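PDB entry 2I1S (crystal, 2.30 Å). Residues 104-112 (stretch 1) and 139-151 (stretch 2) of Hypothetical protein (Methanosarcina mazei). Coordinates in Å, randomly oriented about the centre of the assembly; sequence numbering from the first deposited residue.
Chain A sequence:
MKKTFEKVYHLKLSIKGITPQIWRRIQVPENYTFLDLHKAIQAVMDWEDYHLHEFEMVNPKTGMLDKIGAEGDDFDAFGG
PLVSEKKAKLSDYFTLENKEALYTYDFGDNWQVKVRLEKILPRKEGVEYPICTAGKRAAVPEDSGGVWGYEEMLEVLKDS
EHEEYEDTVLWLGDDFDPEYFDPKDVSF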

ATOM      1  N   THR A 104       1.378  -4.692  -6.588  1.00 31.77           N
ATOM      2  CA  THR A 104       0.061  -4.903  -7.163  1.00 32.39           C
ATOM      3  C   THR A 104      -0.771  -5.827  -6.241  1.00 32.65           C
ATOM      4  O   THR A 104      -0.300  -6.865  -5.766  1.00 32.47           O
ATOM      5  CB  THR A 104       0.178  -5.487  -8.611  1.00 32.67           C
ATOM      6  OG1 THR A 104       1.003  -4.621  -9.408  1.00 33.02           O
ATOM      7  CG2 THR A 104      -1.208  -5.645  -9.294  1.00 32.49           C
ATOM      8  N   TYR A 105      -2.006  -5.415  -5.972  1.00 32.72           N
ATOM      9  CA  TYR A 105      -2.940  -6.174  -5.179  1.00 32.48           C
ATOM     10  C   TYR A 105      -4.270  -6.203  -5.949  1.00 33.43           C
ATOM     11  O   TYR A 105      -4.758  -5.151  -6.397  1.00 33.80           O
ATOM     12  CB  TYR A 105      -3.102  -5.523  -3.798  1.00 32.02           C
ATOM     13  CG  TYR A 105      -4.264  -6.081  -2.996  1.00 32.07           C
ATOM     14  CD1 TYR A 105      -4.276  -7.442  -2.602  1.00 32.77           C
ATOM     15  CD2 TYR A 105      -5.374  -5.279  -2.670  1.00 28.67           C
ATOM     16  CE1 TYR A 105      -5.350  -7.993  -1.873  1.00 29.60           C
ATOM     17  CE2 TYR A 105      -6.446  -5.805  -1.936  1.00 27.19           C
ATOM     18  CZ  TYR A 105      -6.434  -7.192  -1.553  1.00 30.32           C
ATOM     19  OH  TYR A 105      -7.480  -7.769  -0.819  1.00 29.60           O
ATOM     20  N   ASP A 106      -4.854  -7.401  -6.097  1.00 34.26           N
ATOM     21  CA  ASP A 106      -6.104  -7.616  -6.846  1.00 34.74           C
ATOM     22  C   ASP A 106      -5.798  -7.576  -8.323  1.00 34.96           C
ATOM     23  O   ASP A 106      -5.675  -6.499  -8.903  1.00 35.16           O
ATOM     24  CB  ASP A 106      -7.213  -6.580  -6.491  1.00 35.06           C
ATOM     25  CG  ASP A 106      -8.617  -7.014  -6.959  1.00 35.14           C
ATOM     26  OD1 ASP A 106      -9.613  -6.608  -6.348  1.00 34.14           O
ATOM     27  OD2 ASP A 106      -8.733  -7.783  -7.939  1.00 38.02           O
ATOM     28  N   PHE A 107      -5.688  -8.748  -8.935  1.00 34.84           N
ATOM     29  CA  PHE A 107      -5.334  -8.859 -10.347  1.00 34.86           C
ATOM     30  C   PHE A 107      -6.532  -8.607 -11.264  1.00 35.10           C
ATOM     31  O   PHE A 107      -6.389  -8.650 -12.501  1.00 34.97           O
ATOM     32  CB  PHE A 107      -4.654 -10.234 -10.639  1.00 34.94           C
ATOM     33  CG  PHE A 107      -3.326 -10.414  -9.912  1.00 35.34           C
ATOM     34  CD1 PHE A 107      -2.726  -9.330  -9.239  1.00 34.18           C
ATOM     35  CD2 PHE A 107      -2.664 -11.634  -9.932  1.00 34.48           C
ATOM     36  CE1 PHE A 107      -1.528  -9.462  -8.571  1.00 34.93           C
ATOM     37  CE2 PHE A 107      -1.440 -11.787  -9.265  1.00 33.93           C
ATOM     38  CZ  PHE A 107      -0.873 -10.713  -8.582  1.00 35.46           C
ATOM     39  N   GLY A 108      -7.702  -8.356 -10.670  1.00 34.45           N
ATOM     40  CA  GLY A 108      -8.878  -7.882 -11.424  1.00 35.09           C
ATOM     41  C   GLY A 108      -8.966  -6.354 -11.426  1.00 36.05           C
ATOM     42  O   GLY A 108      -8.876  -5.706 -12.472  1.00 36.45           O
ATOM     43  N   ASP A 109      -9.119  -5.764 -10.246  1.00 36.52           N
ATOM     44  CA  ASP A 109      -9.144  -4.309 -10.114  1.00 36.81           C
ATOM     45  C   ASP A 109      -7.772  -3.661 -10.374  1.00 37.17           C
ATOM     46  O   ASP A 109      -7.717  -2.491 -10.776  1.00 37.61           O
ATOM     47  CB  ASP A 109      -9.664  -3.883  -8.724  1.00 37.00           C
ATOM     48  CG  ASP A 109     -11.195  -3.944  -8.600  1.00 35.86           C
ATOM     49  OD1 ASP A 109     -11.888  -4.571  -9.435  1.00 37.31           O
ATOM     50  OD2 ASP A 109     -11.718  -3.338  -7.643  1.00 34.88           O
ATOM     51  N   ASN A 110      -6.688  -4.400 -10.135  1.00 37.99           N
ATOM     52  CA  ASN A 110      -5.315  -3.987 -10.482  1.00 37.89           C
ATOM     53  C   ASN A 110      -4.893  -2.733  -9.684  1.00 38.15           C
ATOM     54  O   ASN A 110      -4.542  -1.683 -10.231  1.00 38.91           O
ATOM     55  CB  ASN A 110      -5.147  -3.872 -12.024  1.00 39.04           C
ATOM     56  CG  ASN A 110      -3.662  -3.647 -12.478  1.00 41.32           C
ATOM     57  OD1 ASN A 110      -2.714  -4.177 -11.882  1.00 47.84           O
ATOM     58  ND2 ASN A 110      -3.481  -2.846 -13.547  1.00 44.91           N
ATOM     59  N   TRP A 111      -5.000  -2.830  -8.366  1.00 37.44           N
ATOM     60  CA  TRP A 111      -4.513  -1.756  -7.505  1.00 37.35           C
ATOM     61  C   TRP A 111      -3.016  -1.804  -7.467  1.00 37.15           C
ATOM     62  O   TRP A 111      -2.425  -2.877  -7.260  1.00 37.20           O
ATOM     63  CB  TRP A 111      -5.043  -1.902  -6.062  1.00 36.07           C
ATOM     64  CG  TRP A 111      -6.565  -1.949  -5.944  1.00 34.23           C
ATOM     65  CD1 TRP A 111      -7.301  -2.970  -5.433  1.00 32.06           C
ATOM     66  CD2 TRP A 111      -7.504  -0.918  -6.317  1.00 32.69           C
ATOM     67  NE1 TRP A 111      -8.641  -2.664  -5.489  1.00 32.39           N
ATOM     68  CE2 TRP A 111      -8.798  -1.407  -6.012  1.00 33.02           C
ATOM     69  CE3 TRP A 111      -7.377   0.365  -6.890  1.00 31.75           C
ATOM     70  CZ2 TRP A 111      -9.975  -0.654  -6.253  1.00 34.32           C
ATOM     71  CZ3 TRP A 111      -8.532   1.115  -7.143  1.00 31.64           C
ATOM     72  CH2 TRP A 111      -9.828   0.604  -6.806  1.00 33.66           C
ATOM     73  N   GLN A 112      -2.404  -0.633  -7.601  1.00 37.76           N
ATOM     74  CA  GLN A 112      -0.944  -0.519  -7.556  1.00 36.56           C
ATOM     75  C   GLN A 112      -0.521   0.491  -6.550  1.00 36.66           C
ATOM     76  O   GLN A 112      -0.974   1.643  -6.562  1.00 38.75           O
ATOM     77  CB  GLN A 112      -0.396  -0.165  -8.924  1.00 36.93           C
ATOM     78  CG  GLN A 112      -0.580  -1.294  -9.957  1.00 37.76           C
ATOM     79  CD  GLN A 112      -0.162  -0.872 -11.327  1.00 41.78           C
ATOM     80  OE1 GLN A 112      -0.504   0.208 -11.782  1.00 45.17           O
ATOM     81  NE2 GLN A 112       0.587  -1.719 -12.000  1.00 44.90           N
ATOM     82  N   ALA A 139      -8.440   5.319   1.724  1.00 31.31           N
ATOM     83  CA  ALA A 139      -8.048   4.219   0.861  1.00 31.05           C
ATOM     84  C   ALA A 139      -9.198   3.750  -0.055  1.00 31.83           C
ATOM     85  O   ALA A 139     -10.388   3.874   0.273  1.00 31.55           O
ATOM     86  CB  ALA A 139      -7.547   3.089   1.712  1.00 30.93           C
ATOM     87  N   VAL A 140      -8.851   3.241  -1.234  1.00 32.19           N
ATOM     88  CA  VAL A 140      -9.902   2.755  -2.143  1.00 32.35           C
ATOM     89  C   VAL A 140     -10.535   1.518  -1.487  1.00 32.77           C
ATOM     90  O   VAL A 140      -9.812   0.665  -0.956  1.00 32.16           O
ATOM     91  CB  VAL A 140      -9.332   2.409  -3.562  1.00 32.53           C
ATOM     92  CG1 VAL A 140      -8.752   3.670  -4.249  1.00 31.14           C
ATOM     93  CG2 VAL A 140      -8.267   1.272  -3.504  1.00 32.70           C
ATOM     94  N   PRO A 141     -11.885   1.436  -1.479  1.00 33.17           N
ATOM     95  CA  PRO A 141     -12.488   0.235  -0.898  1.00 32.78           C
ATOM     96  C   PRO A 141     -12.177  -0.993  -1.748  1.00 33.44           C
ATOM     97  O   PRO A 141     -11.881  -0.860  -2.949  1.00 33.09           O
ATOM     98  CB  PRO A 141     -13.979   0.542  -0.924  1.00 32.32           C
ATOM     99  CG  PRO A 141     -14.020   2.151  -0.950  1.00 32.07           C
ATOM    100  CD  PRO A 141     -12.909   2.428  -1.898  1.00 32.86           C
ATOM    101  N   GLU A 142     -12.224  -2.162  -1.106  1.00 32.26           N
ATOM    102  CA  GLU A 142     -12.084  -3.391  -1.815  1.00 32.94           C
ATOM    103  C   GLU A 142     -13.154  -3.462  -2.926  1.00 33.15           C
ATOM    104  O   GLU A 142     -14.281  -3.042  -2.710  1.00 33.03           O
ATOM    105  CB  GLU A 142     -12.178  -4.599  -0.844  1.00 32.21           C
ATOM    106  CG  GLU A 142     -10.965  -4.745   0.108  1.00 31.35           C
ATOM    107  CD  GLU A 142      -9.882  -5.687  -0.441  1.00 33.18           C
ATOM    108  OE1 GLU A 142      -9.898  -5.947  -1.666  1.00 33.31           O
ATOM    109  OE2 GLU A 142      -9.016  -6.186   0.342  1.00 31.09           O
ATOM    110  N   ASP A 143     -12.754  -3.968  -4.109  1.00 33.05           N
ATOM    111  CA  ASP A 143     -13.664  -4.423  -5.165  1.00 32.99           C
ATOM    112  C   ASP A 143     -14.367  -3.259  -5.903  1.00 33.57           C
ATOM    113  O   ASP A 143     -15.344  -3.464  -6.662  1.00 32.20           O
ATOM    114  CB  ASP A 143     -14.671  -5.418  -4.564  1.00 32.87           C
ATOM    115  CG  ASP A 143     -13.990  -6.546  -3.797  1.00 32.48           C
ATOM    116  OD1 ASP A 143     -13.019  -7.148  -4.312  1.00 32.86           O
ATOM    117  OD2 ASP A 143     -14.427  -6.853  -2.680  1.00 31.93           O
ATOM    118  N   SER A 144     -13.842  -2.048  -5.688  1.00 33.87           N
ATOM    119  CA  SER A 144     -14.504  -0.825  -6.160  1.00 35.28           C
ATOM    120  C   SER A 144     -14.287  -0.500  -7.657  1.00 35.62           C
ATOM    121  O   SER A 144     -14.637   0.596  -8.106  1.00 36.67           O
ATOM    122  CB  SER A 144     -14.144   0.380  -5.283  1.00 34.39           C
ATOM    123  OG  SER A 144     -12.779   0.725  -5.415  1.00 35.88           O
ATOM    124  N   GLY A 145     -13.685  -1.429  -8.395  1.00 35.23           N
ATOM    125  CA  GLY A 145     -13.567  -1.319  -9.851  1.00 36.04           C
ATOM    126  C   GLY A 145     -12.263  -0.722 -10.386  1.00 36.56           C
ATOM    127  O   GLY A 145     -12.195  -0.395 -11.564  1.00 36.97           O
ATOM    128  N   GLY A 146     -11.224  -0.605  -9.546  1.00 36.22           N
ATOM    129  CA  GLY A 146      -9.928  -0.142 -10.001  1.00 36.34           C
ATOM    130  C   GLY A 146      -9.934   1.380  -9.956  1.00 37.85           C
ATOM    131  O   GLY A 146     -10.874   1.991  -9.437  1.00 38.64           O
ATOM    132  N   VAL A 147      -8.895   2.028 -10.469  1.00 38.42           N
ATOM    133  CA  VAL A 147      -8.839   3.485 -10.310  1.00 38.92           C
ATOM    134  C   VAL A 147     -10.020   4.106 -11.057  1.00 39.43           C
ATOM    135  O   VAL A 147     -10.698   5.011 -10.535  1.00 40.11           O
ATOM    136  CB  VAL A 147      -7.448   4.102 -10.625  1.00 38.23           C
ATOM    137  CG1 VAL A 147      -6.423   3.539  -9.680  1.00 37.58           C
ATOM    138  CG2 VAL A 147      -7.000   3.841 -12.035  1.00 38.03           C
ATOM    139  N   TRP A 148     -10.329   3.543 -12.219  1.00 39.38           N
ATOM    140  CA  TRP A 148     -11.455   4.021 -13.011  1.00 40.25           C
ATOM    141  C   TRP A 148     -12.784   3.866 -12.294  1.00 39.68           C
ATOM    142  O   TRP A 148     -13.516   4.841 -12.191  1.00 39.88           O
ATOM    143  CB  TRP A 148     -11.455   3.417 -14.427  1.00 40.71           C
ATOM    144  CG  TRP A 148     -10.378   4.118 -15.267  1.00 44.38           C
ATOM    145  CD1 TRP A 148      -9.424   3.529 -16.063  1.00 46.52           C
ATOM    146  CD2 TRP A 148     -10.109   5.528 -15.303  1.00 45.38           C
ATOM    147  NE1 TRP A 148      -8.608   4.494 -16.614  1.00 47.28           N
ATOM    148  CE2 TRP A 148      -9.007   5.726 -16.166  1.00 47.82           C
ATOM    149  N   GLY A 149     -13.075   2.672 -11.777  1.00 38.60           N
ATOM    150  CA  GLY A 149     -14.291   2.446 -11.002  1.00 38.32           C
ATOM    151  C   GLY A 149     -14.464   3.360  -9.793  1.00 38.10           C
ATOM    152  O   GLY A 149     -15.533   3.908  -9.568  1.00 37.08           O
ATOM    153  N   TYR A 150     -13.406   3.506  -8.998  1.00 38.77           N
ATOM    154  CA  TYR A 150     -13.436   4.381  -7.835  1.00 39.52           C
ATOM    155  C   TYR A 150     -13.636   5.871  -8.202  1.00 40.90           C
ATOM    156  O   TYR A 150     -14.487   6.541  -7.632  1.00 41.02           O
ATOM    157  CB  TYR A 150     -12.190   4.163  -6.956  1.00 38.98           C
ATOM    158  CG  TYR A 150     -12.197   4.974  -5.666  1.00 38.36           C
ATOM    159  CD1 TYR A 150     -13.194   4.765  -4.700  1.00 38.84           C
ATOM    160  CD2 TYR A 150     -11.236   5.962  -5.432  1.00 38.68           C
ATOM    161  CE1 TYR A 150     -13.225   5.492  -3.534  1.00 37.99           C
ATOM    162  CE2 TYR A 150     -11.238   6.713  -4.233  1.00 37.76           C
ATOM    163  CZ  TYR A 150     -12.244   6.462  -3.299  1.00 37.53           C
ATOM    164  OH  TYR A 150     -12.306   7.156  -2.139  1.00 36.19           O
ATOM    165  N   GLU A 151     -12.878   6.388  -9.163  1.00 42.72           N
ATOM    166  CA  GLU A 151     -13.085   7.777  -9.575  1.00 44.39           C
ATOM    167  C   GLU A 151     -14.504   8.026 -10.126  1.00 45.20           C
ATOM    168  O   GLU A 151     -15.077   9.077  -9.859  1.00 45.39           O
ATOM    169  CB  GLU A 151     -12.005   8.255 -10.548  1.00 44.28           C
ATOM    170  CG  GLU A 151     -10.647   8.504  -9.888  1.00 47.56           C
ATOM    171  CD  GLU A 151     -10.462   9.912  -9.266  1.00 51.64           C
ATOM    172  OE1 GLU A 151     -11.452  10.515  -8.774  1.00 51.92           O
ATOM    173  OE2 GLU A 151      -9.297  10.423  -9.279  1.00 52.39           O
TER
HETATM  174  O   HOH W   1     -10.130  -4.897  -4.190  1.00 31.35           O
HETATM  175  O   HOH W   2     -12.651  -7.381  -6.773  1.00 40.96           O
HETATM  176  O   HOH W   3     -14.508  -4.783  -9.032  1.00 32.81           O
HETATM  177  O   HOH W   4      -6.859   0.079 -11.040  1.00 51.60           O

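A buried tryptophan is well accommodated when both faces are covered and its one polar side-chain atom is paired, and W111 illustrates the principle. It gives up more surface to the other stretch than any other residue in the contact. Its six-membered ring lies between V140 and G146: V140 CG2 sits 3.4 Å from the centroid of that W111 ring, almost exactly on the normal, while G146 CA approaches the opposite face at 3.6 Å from the same centroid. The W111 NE1 group donates to water 1, which also accepts from D143 N and donates to D106 OD1 and E142 OE1, so a single water satisfies the indole while tying the loops together.

D109 holds the segment that follows the turn. D109 OD2 accepts a hydrogen bond from G145 N (2.8 Å), just beyond the type II turn from P141 to S144, and its OD1 reaches D143 O through water 3. The backbones also come close here: D109 O lies 3.3 Å from G146 CA, and a CB on G146 would clash with that oxygen.

E142 makes a direct bond of its own. Y105 OH donates to E142 OE2 at 2.5 Å, a very short bond. Nearby, D106 OD1 and D143 OD1, 4.0 Å apart and alike in charge, both accept from water 2.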